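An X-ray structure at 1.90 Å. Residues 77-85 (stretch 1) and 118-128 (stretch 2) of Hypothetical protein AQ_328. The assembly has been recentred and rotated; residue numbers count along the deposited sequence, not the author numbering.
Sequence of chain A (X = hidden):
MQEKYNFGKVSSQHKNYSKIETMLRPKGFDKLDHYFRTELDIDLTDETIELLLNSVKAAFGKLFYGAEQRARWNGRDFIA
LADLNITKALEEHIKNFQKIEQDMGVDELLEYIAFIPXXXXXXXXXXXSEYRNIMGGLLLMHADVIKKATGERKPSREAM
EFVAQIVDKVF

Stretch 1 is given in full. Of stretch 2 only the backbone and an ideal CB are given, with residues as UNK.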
ATOM      1  N   ASP A  77       9.224 -22.769   7.139  1.00 19.43           N
ATOM      2  CA  ASP A  77      10.159 -22.508   6.069  1.00 20.79           C
ATOM      3  C   ASP A  77       9.587 -21.528   5.031  1.00 19.74           C
ATOM      4  O   ASP A  77      10.057 -21.463   3.908  1.00 20.69           O
ATOM      5  CB  ASP A  77      10.565 -23.838   5.438  1.00 22.95           C
ATOM      6  CG  ASP A  77      11.895 -23.757   4.701  1.00 32.78           C
ATOM      7  OD1 ASP A  77      12.590 -22.715   4.825  1.00 43.62           O
ATOM      8  OD2 ASP A  77      12.331 -24.686   3.973  1.00 47.54           O
ATOM      9  N   PHE A  78       8.574 -20.756   5.412  1.00 18.80           N
ATOM     10  CA  PHE A  78       7.905 -19.779   4.569  1.00 18.61           C
ATOM     11  C   PHE A  78       7.430 -18.658   5.502  1.00 19.32           C
ATOM     12  O   PHE A  78       7.272 -18.863   6.700  1.00 18.28           O
ATOM     13  CB  PHE A  78       6.700 -20.364   3.804  1.00 19.47           C
ATOM     14  CG  PHE A  78       5.628 -20.874   4.703  1.00 19.55           C
ATOM     15  CD1 PHE A  78       4.618 -20.025   5.151  1.00 18.61           C
ATOM     16  CD2 PHE A  78       5.658 -22.184   5.151  1.00 22.08           C
ATOM     17  CE1 PHE A  78       3.664 -20.473   6.015  1.00 19.51           C
ATOM     18  CE2 PHE A  78       4.694 -22.639   6.009  1.00 18.52           C
ATOM     19  CZ  PHE A  78       3.701 -21.792   6.439  1.00 19.86           C
ATOM     20  N   ILE A  79       7.201 -17.476   4.952  1.00 17.31           N
ATOM     21  CA  ILE A  79       6.634 -16.387   5.727  1.00 17.33           C
ATOM     22  C   ILE A  79       5.120 -16.427   5.676  1.00 17.02           C
ATOM     23  O   ILE A  79       4.528 -16.494   4.601  1.00 17.42           O
ATOM     24  CB  ILE A  79       7.142 -15.066   5.161  1.00 19.00           C
ATOM     25  CG1 ILE A  79       8.673 -15.033   5.316  1.00 21.39           C
ATOM     26  CG2 ILE A  79       6.483 -13.885   5.916  1.00 20.03           C
ATOM     27  CD1 ILE A  79       9.296 -14.120   4.354  1.00 28.66           C
ATOM     28  N   ALA A  80       4.503 -16.380   6.848  1.00 18.98           N
ATOM     29  CA  ALA A  80       3.066 -16.299   7.039  1.00 19.75           C
ATOM     30  C   ALA A  80       2.685 -14.875   7.434  1.00 20.39           C
ATOM     31  O   ALA A  80       3.523 -14.069   7.847  1.00 19.77           O
ATOM     32  CB  ALA A  80       2.619 -17.223   8.136  1.00 20.12           C
ATOM     33  N   LEU A  81       1.394 -14.584   7.335  1.00 22.98           N
ATOM     34  CA  LEU A  81       0.853 -13.288   7.746  1.00 22.86           C
ATOM     35  C   LEU A  81       1.233 -12.939   9.189  1.00 22.73           C
ATOM     36  O   LEU A  81       1.596 -11.783   9.449  1.00 21.31           O
ATOM     37  CB  LEU A  81      -0.670 -13.253   7.582  1.00 22.56           C
ATOM     38  CG  LEU A  81      -1.392 -11.955   7.960  1.00 24.48           C
ATOM     39  CD1 LEU A  81      -0.918 -10.849   7.058  1.00 22.93           C
ATOM     40  CD2 LEU A  81      -2.905 -12.098   7.843  1.00 27.58           C
ATOM     41  N   ALA A  82       1.150 -13.934  10.081  1.00 23.20           N
ATOM     42  CA  ALA A  82       1.493 -13.798  11.513  1.00 23.23           C
ATOM     43  C   ALA A  82       2.928 -13.352  11.759  1.00 22.59           C
ATOM     44  O   ALA A  82       3.234 -12.852  12.845  1.00 24.48           O
ATOM     45  CB  ALA A  82       1.308 -15.117  12.213  1.00 25.17           C
ATOM     46  N   ASP A  83       3.803 -13.568  10.775  1.00 19.74           N
ATOM     47  CA  ASP A  83       5.222 -13.210  10.851  1.00 20.49           C
ATOM     48  C   ASP A  83       5.516 -11.774  10.423  1.00 20.31           C
ATOM     49  O   ASP A  83       6.619 -11.314  10.596  1.00 19.50           O
ATOM     50  CB  ASP A  83       6.048 -14.125   9.946  1.00 19.04           C
ATOM     51  CG  ASP A  83       5.909 -15.599  10.304  1.00 23.66           C
ATOM     52  OD1 ASP A  83       5.814 -15.911  11.527  1.00 28.76           O
ATOM     53  OD2 ASP A  83       5.899 -16.509   9.437  1.00 31.45           O
ATOM     54  N   LEU A  84       4.574 -11.079   9.804  1.00 20.15           N
ATOM     55  CA  LEU A  84       4.825  -9.726   9.309  1.00 19.65           C
ATOM     56  C   LEU A  84       4.814  -8.690  10.423  1.00 20.35           C
ATOM     57  O   LEU A  84       4.269  -8.917  11.512  1.00 20.87           O
ATOM     58  CB  LEU A  84       3.829  -9.320   8.240  1.00 18.49           C
ATOM     59  CG  LEU A  84       3.828 -10.133   6.947  1.00 20.99           C
ATOM     60  CD1 LEU A  84       2.944  -9.444   5.923  1.00 20.09           C
ATOM     61  CD2 LEU A  84       5.217 -10.337   6.365  1.00 20.38           C
ATOM     62  N   ASN A  85       5.439  -7.550  10.124  1.00 19.07           N
ATOM     63  CA  ASN A  85       5.564  -6.436  11.041  1.00 19.54           C
ATOM     64  C   ASN A  85       4.331  -5.514  10.962  1.00 22.10           C
ATOM     65  O   ASN A  85       4.492  -4.308  11.065  1.00 26.16           O
ATOM     66  CB  ASN A  85       6.872  -5.696  10.715  1.00 18.06           C
ATOM     67  CG  ASN A  85       7.491  -5.008  11.910  1.00 22.34           C
ATOM     68  OD1 ASN A  85       7.700  -5.629  12.944  1.00 23.36           O
ATOM     69  ND2 ASN A  85       7.802  -3.721  11.765  1.00 22.51           N
ATOM     70  N   UNK A 118      11.814  -8.115   0.468  1.00 25.58           N
ATOM     71  CA  UNK A 118      13.254  -8.201   0.721  1.00 25.53           C
ATOM     72  C   UNK A 118      13.649  -9.355   1.643  1.00 25.35           C
ATOM     73  O   UNK A 118      14.236  -9.148   2.699  1.00 28.49           O
ATOM     74  CB  UNK A 118      13.744  -6.884   1.327  1.00 25.53           C
ATOM     75  N   UNK A 119      13.326 -10.579   1.253  1.00 25.56           N
ATOM     76  CA  UNK A 119      13.579 -11.766   2.066  1.00 24.09           C
ATOM     77  C   UNK A 119      14.108 -12.804   1.106  1.00 25.54           C
ATOM     78  O   UNK A 119      13.886 -12.703  -0.106  1.00 25.80           O
ATOM     79  CB  UNK A 119      12.330 -12.252   2.805  1.00 24.09           C
ATOM     80  N   UNK A 120      14.806 -13.794   1.644  1.00 25.26           N
ATOM     81  CA  UNK A 120      15.234 -14.948   0.842  1.00 28.74           C
ATOM     82  C   UNK A 120      14.226 -16.091   0.943  1.00 28.71           C
ATOM     83  O   UNK A 120      14.055 -16.875   0.009  1.00 28.57           O
ATOM     84  CB  UNK A 120      16.615 -15.428   1.292  1.00 28.74           C
ATOM     85  N   UNK A 121      13.520 -16.184   2.064  1.00 28.82           N
ATOM     86  CA  UNK A 121      12.554 -17.260   2.233  1.00 30.30           C
ATOM     87  C   UNK A 121      11.324 -17.133   1.358  1.00 26.79           C
ATOM     88  O   UNK A 121      10.920 -16.047   0.978  1.00 27.55           O
ATOM     89  CB  UNK A 121      12.118 -17.329   3.698  1.00 30.30           C
ATOM     90  N   UNK A 122      10.722 -18.287   1.112  1.00 26.11           N
ATOM     91  CA  UNK A 122       9.444 -18.452   0.452  1.00 25.66           C
ATOM     92  C   UNK A 122       8.376 -17.645   1.176  1.00 24.01           C
ATOM     93  O   UNK A 122       8.393 -17.605   2.400  1.00 22.14           O
ATOM     94  CB  UNK A 122       9.055 -19.930   0.389  1.00 25.66           C
ATOM     95  N   UNK A 123       7.492 -16.977   0.439  1.00 21.83           N
ATOM     96  CA  UNK A 123       6.341 -16.330   1.043  1.00 21.77           C
ATOM     97  C   UNK A 123       5.210 -17.325   0.853  1.00 19.37           C
ATOM     98  O   UNK A 123       4.952 -17.784  -0.251  1.00 16.74           O
ATOM     99  CB  UNK A 123       6.035 -14.964   0.425  1.00 21.77           C
ATOM    100  N   UNK A 124       4.527 -17.697   1.928  1.00 17.65           N
ATOM    101  CA  UNK A 124       3.467 -18.684   1.799  1.00 19.94           C
ATOM    102  C   UNK A 124       2.347 -18.238   0.881  1.00 19.92           C
ATOM    103  O   UNK A 124       2.017 -17.046   0.819  1.00 18.81           O
ATOM    104  CB  UNK A 124       2.893 -19.012   3.179  1.00 19.94           C
ATOM    105  N   UNK A 125       1.729 -19.176   0.167  1.00 20.68           N
ATOM    106  CA  UNK A 125       0.660 -18.795  -0.745  1.00 22.05           C
ATOM    107  C   UNK A 125      -0.553 -18.163  -0.043  1.00 21.94           C
ATOM    108  O   UNK A 125      -1.196 -17.263  -0.604  1.00 20.35           O
ATOM    109  CB  UNK A 125       0.208 -20.026  -1.533  1.00 22.05           C
ATOM    110  N   UNK A 126      -0.869 -18.582   1.180  1.00 21.12           N
ATOM    111  CA  UNK A 126      -1.987 -17.966   1.897  1.00 21.24           C
ATOM    112  C   UNK A 126      -1.678 -16.501   2.224  1.00 20.96           C
ATOM    113  O   UNK A 126      -2.568 -15.657   2.185  1.00 20.99           O
ATOM    114  CB  UNK A 126      -2.291 -18.742   3.180  1.00 21.24           C
ATOM    115  N   UNK A 127      -0.425 -16.168   2.518  1.00 20.79           N
ATOM    116  CA  UNK A 127      -0.059 -14.776   2.705  1.00 19.67           C
ATOM    117  C   UNK A 127      -0.163 -14.033   1.357  1.00 20.57           C
ATOM    118  O   UNK A 127      -0.688 -12.920   1.284  1.00 18.80           O
ATOM    119  CB  UNK A 127       1.352 -14.665   3.286  1.00 19.67           C
ATOM    120  N   UNK A 128       0.366 -14.621   0.287  1.00 22.13           N
ATOM    121  CA  UNK A 128       0.307 -14.015  -1.049  1.00 22.66           C
ATOM    122  C   UNK A 128      -1.113 -13.622  -1.394  1.00 22.17           C
ATOM    123  O   UNK A 128      -1.357 -12.538  -1.934  1.00 20.20           O
ATOM    124  CB  UNK A 128       0.856 -14.975  -2.107  1.00 22.66           C
TER

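Two short segments run parallel here, and the backbone sets the frame: Ile 79 N donates to the carbonyl O of position 122 (2.8 Å), and Ile 79 O accepts from the N of position 124 (2.9 Å).

Position 118 has nothing of stretch 1 near its CB, and its phi of -81° admits almost anything, proline included; it is Pro 118, which makes no contact.

At 119 the CB points toward stretch 1 and lies 3.9 Å from Ile 79 CD1. An extended backbone and an apolar neighbour suit a compact aliphatic group. Val 119 brings CG2 to 3.5 Å from Ile 79 CD1.

Position 120 turns away into space that stretch 1 leaves empty, so polar residues are natural; it is Glu 120.

At 121 the CB again points toward stretch 1, 4.3 Å from Ile 79 CD1. A long, flexible apolar chain could lie along the backbone of 77-79; leucine or isoleucine would also be reasonable. The choice is Met 121, present as selenomethionine, whose CE reaches Phe 78 C at 3.4 Å and Ile 79 CG1 at 3.8 Å.

The CB of 122 shares a sheet face with Phe 78 and lies 4.0 Å from Asp 77 O, an acceptor that favours a short polar group, though small apolar ones would fit. Asn 122 places ND2 3.7 Å from Phe 78 CB and meets Asp 77 through water: one water accepts from Asn 122 ND2 (3.1 Å) and donates to Asp 77 O (3.2 Å).

Position 123 projects to the Ile 79 face, but its CB is 4.7 Å from Ile 79 O. Extended angles favour a beta-branched residue. Val 123 touches lightly, CG2 to Ile 79 CD1 at 4.3 Å.

At 124 an ideal CB would sit 2.8 Å from Phe 78 CD1, a clash, so glycine is the clear reading. Gly 124 brings its CA to 3.8 Å from Phe 78 CD1 and occupies the N-cap position of the helix that follows.

Positions 125 and 126 point away and sideways respectively, beyond reach of stretch 1; acidic or other polar residues suit this first turn, and Glu 125 and Asp 126 are found there.

Position 127 faces stretch 1, its CB 4.1 Å from Leu 81 N, with Ile 79, Leu 81 and Leu 84 offering an apolar pocket. Leucine, methionine or isoleucine could serve. Leu 127 sets CD2 3.8 Å from Ile 79 CG2, and CD1 3.9 Å from both Leu 81 CD1 and Leu 84 CD1.

Position 128 points away, open to polar residues; it is Lys 128.

Stretch 2, residues 118-128: PVEMNVGEDLK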
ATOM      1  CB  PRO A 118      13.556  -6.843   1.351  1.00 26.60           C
ATOM      2  CG  PRO A 118      12.278  -6.468   2.091  1.00 26.39           C
ATOM      3  CD  PRO A 118      11.166  -7.073   1.290  1.00 27.02           C
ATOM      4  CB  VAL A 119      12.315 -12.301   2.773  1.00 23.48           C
ATOM      5  CG1 VAL A 119      11.862 -11.320   3.835  1.00 21.56           C
ATOM      6  CG2 VAL A 119      11.176 -12.591   1.798  1.00 27.99           C
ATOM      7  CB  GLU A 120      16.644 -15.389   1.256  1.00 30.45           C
ATOM      8  CG  GLU A 120      17.718 -14.424   0.761  1.00 39.29           C
ATOM      9  CD  GLU A 120      17.693 -14.252  -0.757  1.00 50.54           C
ATOM     10  OE1 GLU A 120      17.528 -15.279  -1.463  1.00 59.51           O
ATOM     11  OE2 GLU A 120      17.825 -13.104  -1.262  1.00 56.88           O
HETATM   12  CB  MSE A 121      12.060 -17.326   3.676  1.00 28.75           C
HETATM   13  CG  MSE A 121      13.110 -17.718   4.667  1.00 33.53           C
HETATM   14 SE   MSE A 121      12.372 -17.763   6.517  1.00 45.43          SE
HETATM   15  CE  MSE A 121      10.712 -18.144   6.109  1.00 11.37           C
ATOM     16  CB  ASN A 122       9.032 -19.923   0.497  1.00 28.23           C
ATOM     17  CG  ASN A 122       7.784 -20.192  -0.323  1.00 33.25           C
ATOM     18  OD1 ASN A 122       7.627 -19.620  -1.401  1.00 37.46           O
ATOM     19  ND2 ASN A 122       6.892 -21.051   0.179  1.00 39.53           N
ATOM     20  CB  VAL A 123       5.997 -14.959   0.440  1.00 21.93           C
ATOM     21  CG1 VAL A 123       4.738 -14.410   1.110  1.00 22.09           C
ATOM     22  CG2 VAL A 123       7.160 -14.003   0.597  1.00 23.19           C
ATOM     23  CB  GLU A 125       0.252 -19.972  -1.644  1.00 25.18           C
ATOM     24  CG  GLU A 125       1.205 -20.183  -2.822  1.00 33.64           C
ATOM     25  CD  GLU A 125       1.252 -19.018  -3.817  1.00 41.75           C
ATOM     26  OE1 GLU A 125       0.192 -18.497  -4.248  1.00 42.71           O
ATOM     27  OE2 GLU A 125       2.378 -18.617  -4.187  1.00 48.45           O
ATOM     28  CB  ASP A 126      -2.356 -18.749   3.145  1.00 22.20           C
ATOM     29  CG  ASP A 126      -3.049 -20.078   2.845  1.00 26.67           C
ATOM     30  OD1 ASP A 126      -3.471 -20.378   1.694  1.00 30.70           O
ATOM     31  OD2 ASP A 126      -3.233 -20.911   3.758  1.00 28.23           O
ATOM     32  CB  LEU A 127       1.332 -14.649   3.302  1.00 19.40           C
ATOM     33  CG  LEU A 127       1.930 -13.238   3.342  1.00 19.69           C
ATOM     34  CD1 LEU A 127       1.007 -12.194   3.962  1.00 22.14           C
ATOM     35  CD2 LEU A 127       3.218 -13.249   4.101  1.00 22.05           C
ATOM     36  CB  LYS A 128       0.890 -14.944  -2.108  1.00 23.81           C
ATOM     37  CG  LYS A 128       2.389 -14.764  -2.310  1.00 31.82           C
ATOM     38  CD  LYS A 128       2.667 -13.668  -3.360  1.00 38.54           C
ATOM     39  CE  LYS A 128       2.453 -14.163  -4.793  1.00 41.31           C
ATOM     40  NZ  LYS A 128       1.982 -13.079  -5.739  1.00 44.62           N
TER
HETATM   41  O   HOH W   1       8.313 -23.166   1.900  1.00 36.35           O
HETATM   42  O   HOH W   2      12.048 -20.701   2.352  1.00 37.94           O
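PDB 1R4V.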